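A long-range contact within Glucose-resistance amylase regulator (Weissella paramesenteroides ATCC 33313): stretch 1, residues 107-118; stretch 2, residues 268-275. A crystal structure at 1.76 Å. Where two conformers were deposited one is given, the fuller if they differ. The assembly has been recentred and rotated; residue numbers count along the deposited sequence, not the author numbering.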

ATOM      1  N   THR A 107       0.528 -19.076  -9.462  1.00 22.07           N
ATOM      2  CA  THR A 107       1.277 -18.809  -8.235  1.00 21.59           C
ATOM      3  C   THR A 107       2.770 -18.916  -8.461  1.00 22.28           C
ATOM      4  O   THR A 107       3.242 -19.612  -9.381  1.00 23.00           O
ATOM      5  CB  THR A 107       0.824 -19.785  -7.105  1.00 23.67           C
ATOM      6  OG1 THR A 107       1.493 -19.487  -5.869  1.00 23.18           O
ATOM      7  CG2 THR A 107       1.121 -21.241  -7.478  1.00 23.08           C
ATOM      8  N   SER A 108       3.540 -18.234  -7.616  1.00 22.34           N
ATOM      9  CA  SER A 108       4.947 -18.565  -7.476  1.00 20.76           C
ATOM     10  C   SER A 108       5.011 -19.941  -6.833  1.00 25.82           C
ATOM     11  O   SER A 108       4.127 -20.302  -6.042  1.00 22.58           O
ATOM     12  CB  SER A 108       5.669 -17.525  -6.594  1.00 22.93           C
ATOM     13  OG  SER A 108       5.574 -16.207  -7.156  1.00 22.99           O
ATOM     14  N   ASN A 109       6.068 -20.686  -7.120  1.00 21.42           N
ATOM     15  CA  ASN A 109       6.260 -21.978  -6.499  1.00 21.42           C
ATOM     16  C   ASN A 109       6.817 -21.838  -5.090  1.00 23.20           C
ATOM     17  O   ASN A 109       7.975 -21.480  -4.909  1.00 23.35           O
ATOM     18  CB  ASN A 109       7.177 -22.861  -7.343  1.00 22.42           C
ATOM     19  CG  ASN A 109       7.256 -24.296  -6.834  1.00 25.14           C
ATOM     20  OD1 ASN A 109       7.762 -24.585  -5.748  1.00 28.24           O
ATOM     21  ND2 ASN A 109       6.787 -25.225  -7.662  1.00 37.73           N
ATOM     22  N   GLU A 110       5.988 -22.147  -4.103  1.00 22.18           N
ATOM     23  CA  GLU A 110       6.322 -21.864  -2.705  1.00 22.26           C
ATOM     24  C   GLU A 110       7.550 -22.626  -2.213  1.00 25.82           C
ATOM     25  O   GLU A 110       8.410 -22.045  -1.558  1.00 25.05           O
ATOM     26  CB  GLU A 110       5.116 -22.110  -1.793  1.00 23.43           C
ATOM     27  CG  GLU A 110       4.052 -21.029  -1.860  1.00 23.44           C
ATOM     28  CD  GLU A 110       4.364 -19.824  -0.970  1.00 25.98           C
ATOM     29  OE1 GLU A 110       5.332 -19.864  -0.172  1.00 23.92           O
ATOM     30  OE2 GLU A 110       3.604 -18.855  -1.052  1.00 25.43           O
ATOM     31  N   PHE A 111       7.668 -23.915  -2.529  1.00 22.58           N
ATOM     32  CA  PHE A 111       8.832 -24.630  -2.054  1.00 24.10           C
ATOM     33  C   PHE A 111      10.110 -24.127  -2.715  1.00 24.60           C
ATOM     34  O   PHE A 111      11.141 -24.020  -2.062  1.00 26.10           O
ATOM     35  CB  PHE A 111       8.709 -26.148  -2.216  1.00 31.89           C
ATOM     36  CG  PHE A 111       9.890 -26.874  -1.659  1.00 27.07           C
ATOM     37  CD1 PHE A 111      10.023 -27.057  -0.282  1.00 24.74           C
ATOM     38  CD2 PHE A 111      10.915 -27.293  -2.495  1.00 30.23           C
ATOM     39  CE1 PHE A 111      11.141 -27.666   0.242  1.00 37.36           C
ATOM     40  CE2 PHE A 111      12.033 -27.913  -1.971  1.00 35.67           C
ATOM     41  CZ  PHE A 111      12.144 -28.100  -0.602  1.00 33.00           C
ATOM     42  N   GLU A 112      10.054 -23.846  -4.012  1.00 24.08           N
ATOM     43  CA  GLU A 112      11.226 -23.323  -4.710  1.00 24.24           C
ATOM     44  C   GLU A 112      11.679 -21.995  -4.123  1.00 26.50           C
ATOM     45  O   GLU A 112      12.894 -21.770  -3.959  1.00 25.96           O
ATOM     46  CB  GLU A 112      10.927 -23.154  -6.192  1.00 29.76           C
ATOM     47  CG  GLU A 112      12.139 -22.896  -7.067  1.00 48.38           C
ATOM     48  CD  GLU A 112      11.770 -22.775  -8.538  1.00133.20           C
ATOM     49  OE1 GLU A 112      12.173 -21.780  -9.172  1.00 83.90           O
ATOM     50  OE2 GLU A 112      11.066 -23.667  -9.065  1.00 71.06           O
HETATM   51  N   MSE A 113      10.720 -21.106  -3.829  1.00 24.55           N
HETATM   52  CA  MSE A 113      11.061 -19.808  -3.192  1.00 23.90           C
HETATM   53  C   MSE A 113      11.784 -20.052  -1.916  1.00 25.29           C
HETATM   54  O   MSE A 113      12.903 -19.552  -1.711  1.00 23.81           O
HETATM   55  CB  MSE A 113       9.843 -18.945  -2.874  1.00 25.18           C
HETATM   56  CG  MSE A 113       9.210 -18.365  -4.131  1.00 29.34           C
HETATM   57 SE   MSE A 113       8.021 -16.882  -3.625  1.00 26.38          SE
HETATM   58  CE  MSE A 113       6.516 -17.983  -2.958  1.00 25.14           C
HETATM   59  N   MSE A 114      11.183 -20.857  -1.045  1.00 22.20           N
HETATM   60  CA  MSE A 114      11.762 -21.088   0.281  1.00 21.88           C
HETATM   61  C   MSE A 114      13.082 -21.790   0.205  1.00 23.23           C
HETATM   62  O   MSE A 114      14.035 -21.436   0.903  1.00 23.15           O
HETATM   63  CB  MSE A 114      10.831 -21.908   1.155  1.00 22.45           C
HETATM   64  CG  MSE A 114      11.387 -22.111   2.557  1.00 23.22           C
HETATM   65 SE   MSE A 114      11.432 -20.405   3.555  1.00 26.76          SE
HETATM   66  CE  MSE A 114       9.508 -20.113   3.580  1.00 25.03           C
ATOM     67  N   ASN A 115      13.153 -22.818  -0.623  1.00 26.49           N
ATOM     68  CA  ASN A 115      14.378 -23.552  -0.769  1.00 25.09           C
ATOM     69  C   ASN A 115      15.528 -22.697  -1.337  1.00 22.33           C
ATOM     70  O   ASN A 115      16.662 -22.846  -0.908  1.00 25.94           O
ATOM     71  CB  ASN A 115      14.140 -24.786  -1.611  1.00 27.16           C
ATOM     72  CG  ASN A 115      15.281 -25.740  -1.534  1.00 28.05           C
ATOM     73  OD1 ASN A 115      15.595 -26.260  -0.462  1.00 29.66           O
ATOM     74  ND2 ASN A 115      15.950 -25.951  -2.665  1.00 29.05           N
ATOM     75  N   SER A 116      15.232 -21.779  -2.247  1.00 21.50           N
ATOM     76  CA  SER A 116      16.253 -20.870  -2.768  0.50 23.02           C
ATOM     77  C   SER A 116      16.821 -19.997  -1.645  1.00 24.10           C
ATOM     78  O   SER A 116      17.983 -19.705  -1.617  1.00 22.84           O
ATOM     79  CB  SER A 116      15.718 -20.006  -3.919  0.50 27.35           C
ATOM     80  OG  SER A 116      14.875 -18.952  -3.470  0.50 27.30           O
ATOM     81  N   ILE A 117      15.985 -19.586  -0.709  1.00 22.39           N
ATOM     82  CA  ILE A 117      16.453 -18.694   0.348  1.00 21.33           C
ATOM     83  C   ILE A 117      17.324 -19.463   1.332  1.00 23.62           C
ATOM     84  O   ILE A 117      18.370 -19.006   1.723  1.00 22.52           O
ATOM     85  CB  ILE A 117      15.279 -18.035   1.109  1.00 23.67           C
ATOM     86  CG1 ILE A 117      14.445 -17.169   0.154  1.00 20.46           C
ATOM     87  CG2 ILE A 117      15.807 -17.245   2.294  1.00 21.41           C
ATOM     88  CD1 ILE A 117      13.125 -16.717   0.746  1.00 25.37           C
ATOM     89  N   VAL A 118      16.868 -20.650   1.724  1.00 21.79           N
ATOM     90  CA  VAL A 118      17.608 -21.475   2.659  1.00 21.56           C
ATOM     91  C   VAL A 118      18.943 -21.866   2.041  1.00 24.32           C
ATOM     92  O   VAL A 118      19.977 -21.797   2.689  1.00 22.97           O
ATOM     93  CB  VAL A 118      16.779 -22.720   3.037  1.00 21.04           C
ATOM     94  CG1 VAL A 118      17.641 -23.744   3.760  1.00 24.14           C
ATOM     95  CG2 VAL A 118      15.597 -22.335   3.884  1.00 26.93           C
ATOM     96  N   ILE A 268      -0.234 -23.218 -12.626  1.00 22.21           N
ATOM     97  CA  ILE A 268       0.831 -22.592 -13.418  1.00 20.93           C
ATOM     98  C   ILE A 268       1.747 -21.853 -12.443  1.00 22.27           C
ATOM     99  O   ILE A 268       1.272 -21.026 -11.666  1.00 24.30           O
ATOM    100  CB  ILE A 268       0.261 -21.641 -14.456  1.00 28.47           C
ATOM    101  CG1 ILE A 268      -0.604 -22.434 -15.456  1.00 38.72           C
ATOM    102  CG2 ILE A 268       1.387 -20.932 -15.194  1.00 27.54           C
ATOM    103  CD1 ILE A 268      -1.502 -21.559 -16.293  1.00 47.23           C
ATOM    104  N   TYR A 269       3.030 -22.203 -12.479  1.00 22.01           N
ATOM    105  CA  TYR A 269       4.029 -21.593 -11.613  1.00 21.05           C
ATOM    106  C   TYR A 269       4.714 -20.476 -12.365  1.00 33.77           C
ATOM    107  O   TYR A 269       5.148 -20.662 -13.515  1.00 27.64           O
ATOM    108  CB  TYR A 269       5.045 -22.622 -11.111  1.00 22.03           C
ATOM    109  CG  TYR A 269       4.458 -23.644 -10.174  1.00 25.91           C
ATOM    110  CD1 TYR A 269       3.957 -23.267  -8.938  1.00 21.89           C
ATOM    111  CD2 TYR A 269       4.372 -24.990 -10.536  1.00 29.10           C
ATOM    112  CE1 TYR A 269       3.397 -24.191  -8.080  1.00 27.15           C
ATOM    113  CE2 TYR A 269       3.823 -25.923  -9.683  1.00 37.25           C
ATOM    114  CZ  TYR A 269       3.339 -25.517  -8.459  1.00 35.62           C
ATOM    115  OH  TYR A 269       2.786 -26.428  -7.608  1.00 29.94           O
ATOM    116  N   ILE A 270       4.792 -19.320 -11.714  1.00 21.02           N
ATOM    117  CA  ILE A 270       5.447 -18.151 -12.256  1.00 23.77           C
ATOM    118  C   ILE A 270       6.827 -18.041 -11.584  1.00 29.04           C
ATOM    119  O   ILE A 270       6.941 -18.105 -10.353  1.00 23.14           O
ATOM    120  CB  ILE A 270       4.583 -16.891 -12.028  1.00 22.27           C
ATOM    121  CG1 ILE A 270       3.166 -17.097 -12.583  1.00 27.02           C
ATOM    122  CG2 ILE A 270       5.257 -15.644 -12.608  1.00 22.72           C
ATOM    123  CD1 ILE A 270       3.071 -17.369 -14.076  1.00 26.87           C
ATOM    124  N   PRO A 271       7.890 -17.914 -12.393  1.00 26.17           N
ATOM    125  CA  PRO A 271       9.243 -17.855 -11.840  1.00 28.41           C
ATOM    126  C   PRO A 271       9.457 -16.680 -10.898  1.00 22.42           C
ATOM    127  O   PRO A 271       8.806 -15.652 -11.044  1.00 23.81           O
ATOM    128  CB  PRO A 271      10.135 -17.634 -13.078  1.00 31.39           C
ATOM    129  CG  PRO A 271       9.270 -17.830 -14.269  1.00 38.04           C
ATOM    130  CD  PRO A 271       7.870 -17.553 -13.832  1.00 30.04           C
ATOM    131  N   THR A 272      10.385 -16.870  -9.972  1.00 26.46           N
ATOM    132  CA  THR A 272      10.839 -15.806  -9.073  1.00 29.52           C
ATOM    133  C   THR A 272      12.348 -15.702  -9.170  1.00 34.04           C
ATOM    134  O   THR A 272      13.016 -16.475  -9.865  1.00 32.23           O
ATOM    135  CB  THR A 272      10.461 -16.082  -7.602  1.00 27.76           C
ATOM    136  OG1 THR A 272      11.175 -17.216  -7.106  1.00 27.76           O
ATOM    137  CG2 THR A 272       8.994 -16.304  -7.474  1.00 24.90           C
ATOM    138  N   GLU A 273      12.901 -14.756  -8.439  1.00 30.89           N
ATOM    139  CA  GLU A 273      14.331 -14.568  -8.442  1.00 28.12           C
ATOM    140  C   GLU A 273      14.727 -13.942  -7.113  1.00 19.44           C
ATOM    141  O   GLU A 273      13.956 -13.161  -6.539  1.00 26.35           O
ATOM    142  CB  GLU A 273      14.716 -13.636  -9.573  1.00 33.19           C
ATOM    143  CG  GLU A 273      14.011 -12.280  -9.527  1.00 27.10           C
ATOM    144  CD  GLU A 273      14.085 -11.529 -10.853  1.00 31.15           C
ATOM    145  OE1 GLU A 273      14.389 -12.166 -11.899  1.00 31.68           O
ATOM    146  OE2 GLU A 273      13.856 -10.293 -10.836  1.00 33.09           O
ATOM    147  N   LEU A 274      15.918 -14.292  -6.677  1.00 26.27           N
ATOM    148  CA  LEU A 274      16.433 -13.836  -5.406  1.00 23.87           C
ATOM    149  C   LEU A 274      17.321 -12.644  -5.720  1.00 23.85           C
ATOM    150  O   LEU A 274      18.302 -12.767  -6.451  1.00 25.27           O
ATOM    151  CB  LEU A 274      17.180 -14.977  -4.726  1.00 25.91           C
ATOM    152  CG  LEU A 274      17.491 -14.731  -3.252  1.00 27.30           C
ATOM    153  CD1 LEU A 274      17.797 -16.050  -2.544  1.00 35.53           C
ATOM    154  CD2 LEU A 274      18.654 -13.763  -3.080  1.00 31.63           C
ATOM    155  N   ILE A 275      16.913 -11.468  -5.251  1.00 18.28           N
ATOM    156  CA  ILE A 275      17.647 -10.260  -5.472  1.00 19.57           C
ATOM    157  C   ILE A 275      18.490  -9.933  -4.266  1.00 22.76           C
ATOM    158  O   ILE A 275      17.985  -9.670  -3.161  1.00 21.74           O
ATOM    159  CB  ILE A 275      16.706  -9.082  -5.767  1.00 19.79           C
ATOM    160  CG1 ILE A 275      15.833  -9.403  -6.972  1.00 27.13           C
ATOM    161  CG2 ILE A 275      17.519  -7.814  -5.995  1.00 20.92           C
ATOM    162  CD1 ILE A 275      14.844  -8.326  -7.307  1.00 24.48           C
TER
HETATM  163  O   HOH W   1       6.468 -14.875  -9.410  1.00 23.83           O
HETATM  164  O   HOH W   2       8.158 -19.989  -8.952  1.00 24.65           O
HETATM  165  O   HOH W   3      11.932 -19.506 -10.346  1.00 34.08           O
HETATM  166  O   HOH W   4      13.947 -17.519  -6.150  1.00 42.77           O

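Two segments far apart in sequence meet here as neighbouring parallel strands, and direct hydrogen bonding between them is confined to the backbone. Thr107 pairs with Tyr269 in parallel register, their CA atoms 5.2 Å apart. As parallel geometry requires, one residue reaches both neighbours of its partner: Thr107 N donates to Ile268 O at 3.0 Å, and Ile270 N donates to Thr107 O at 2.8 Å, both with an N-H...acceptor angle of 160°. Thr107 O also receives a CA-H...O contact from Tyr269 CA at 3.1 Å. One residue further on, Ser108 CA lies 3.5 Å from Ile270 O, a second contact of this kind.

Beyond that point the direct backbone pairing gives way to water. Water 2 donates to Ile270 O (2.6 Å) and accepts from Asn109 N (2.9 Å), bridging a gap in which these two atoms are 4.2 Å apart. Three more waters repeat the principle with side chains. Water 1 donates to both Ser108 OG (2.8 Å) and Pro271 O (3.0 Å); water 3 accepts from Thr272 N (3.1 Å) and donates to Glu112 OE1 (2.6 Å). Water 4 donates to Ser116 OG at 3.2 Å and lies 2.9 Å from Thr272 OG1.

Asn109 links the strand to the helix that follows. As N-cap, its OD1 accepts from Glu112 N at 3.0 Å, satisfying an amide of the first turn that has no earlier helical carbonyl to bond. The same side chain lies against the other stretch, with ND2 over one face of the Tyr269 ring, 3.6 Å from its CZ. Thr107 and Tyr269 point to the same side of the sheet, which brings Thr107 CG2 to 3.8 Å from Tyr269 CE1. A single aromatic side chain thus packs against both the strand and the cap.

The remaining contacts are van der Waals packing, several of them carbon against oxygen. Thr272 points toward stretch 1 and places CG2 3.4 Å from Ser108 OG, while its OG1 lies 3.7 Å from CG of Met113, a selenomethionine. Further along the helix, Leu274 CD1 reaches Ser116 O at 3.8 Å and Ile117 CG1 at 4.4 Å, the latter a contact between apolar side chains. Ser116 OG donates to Met113 O at 2.7 Å, turning its hydroxyl back onto the helix backbone.

The rules are economical: backbone bonds set the strand register, a capping asparagine doubles as a packing surface, and ordered waters serve polar groups where the chains separate.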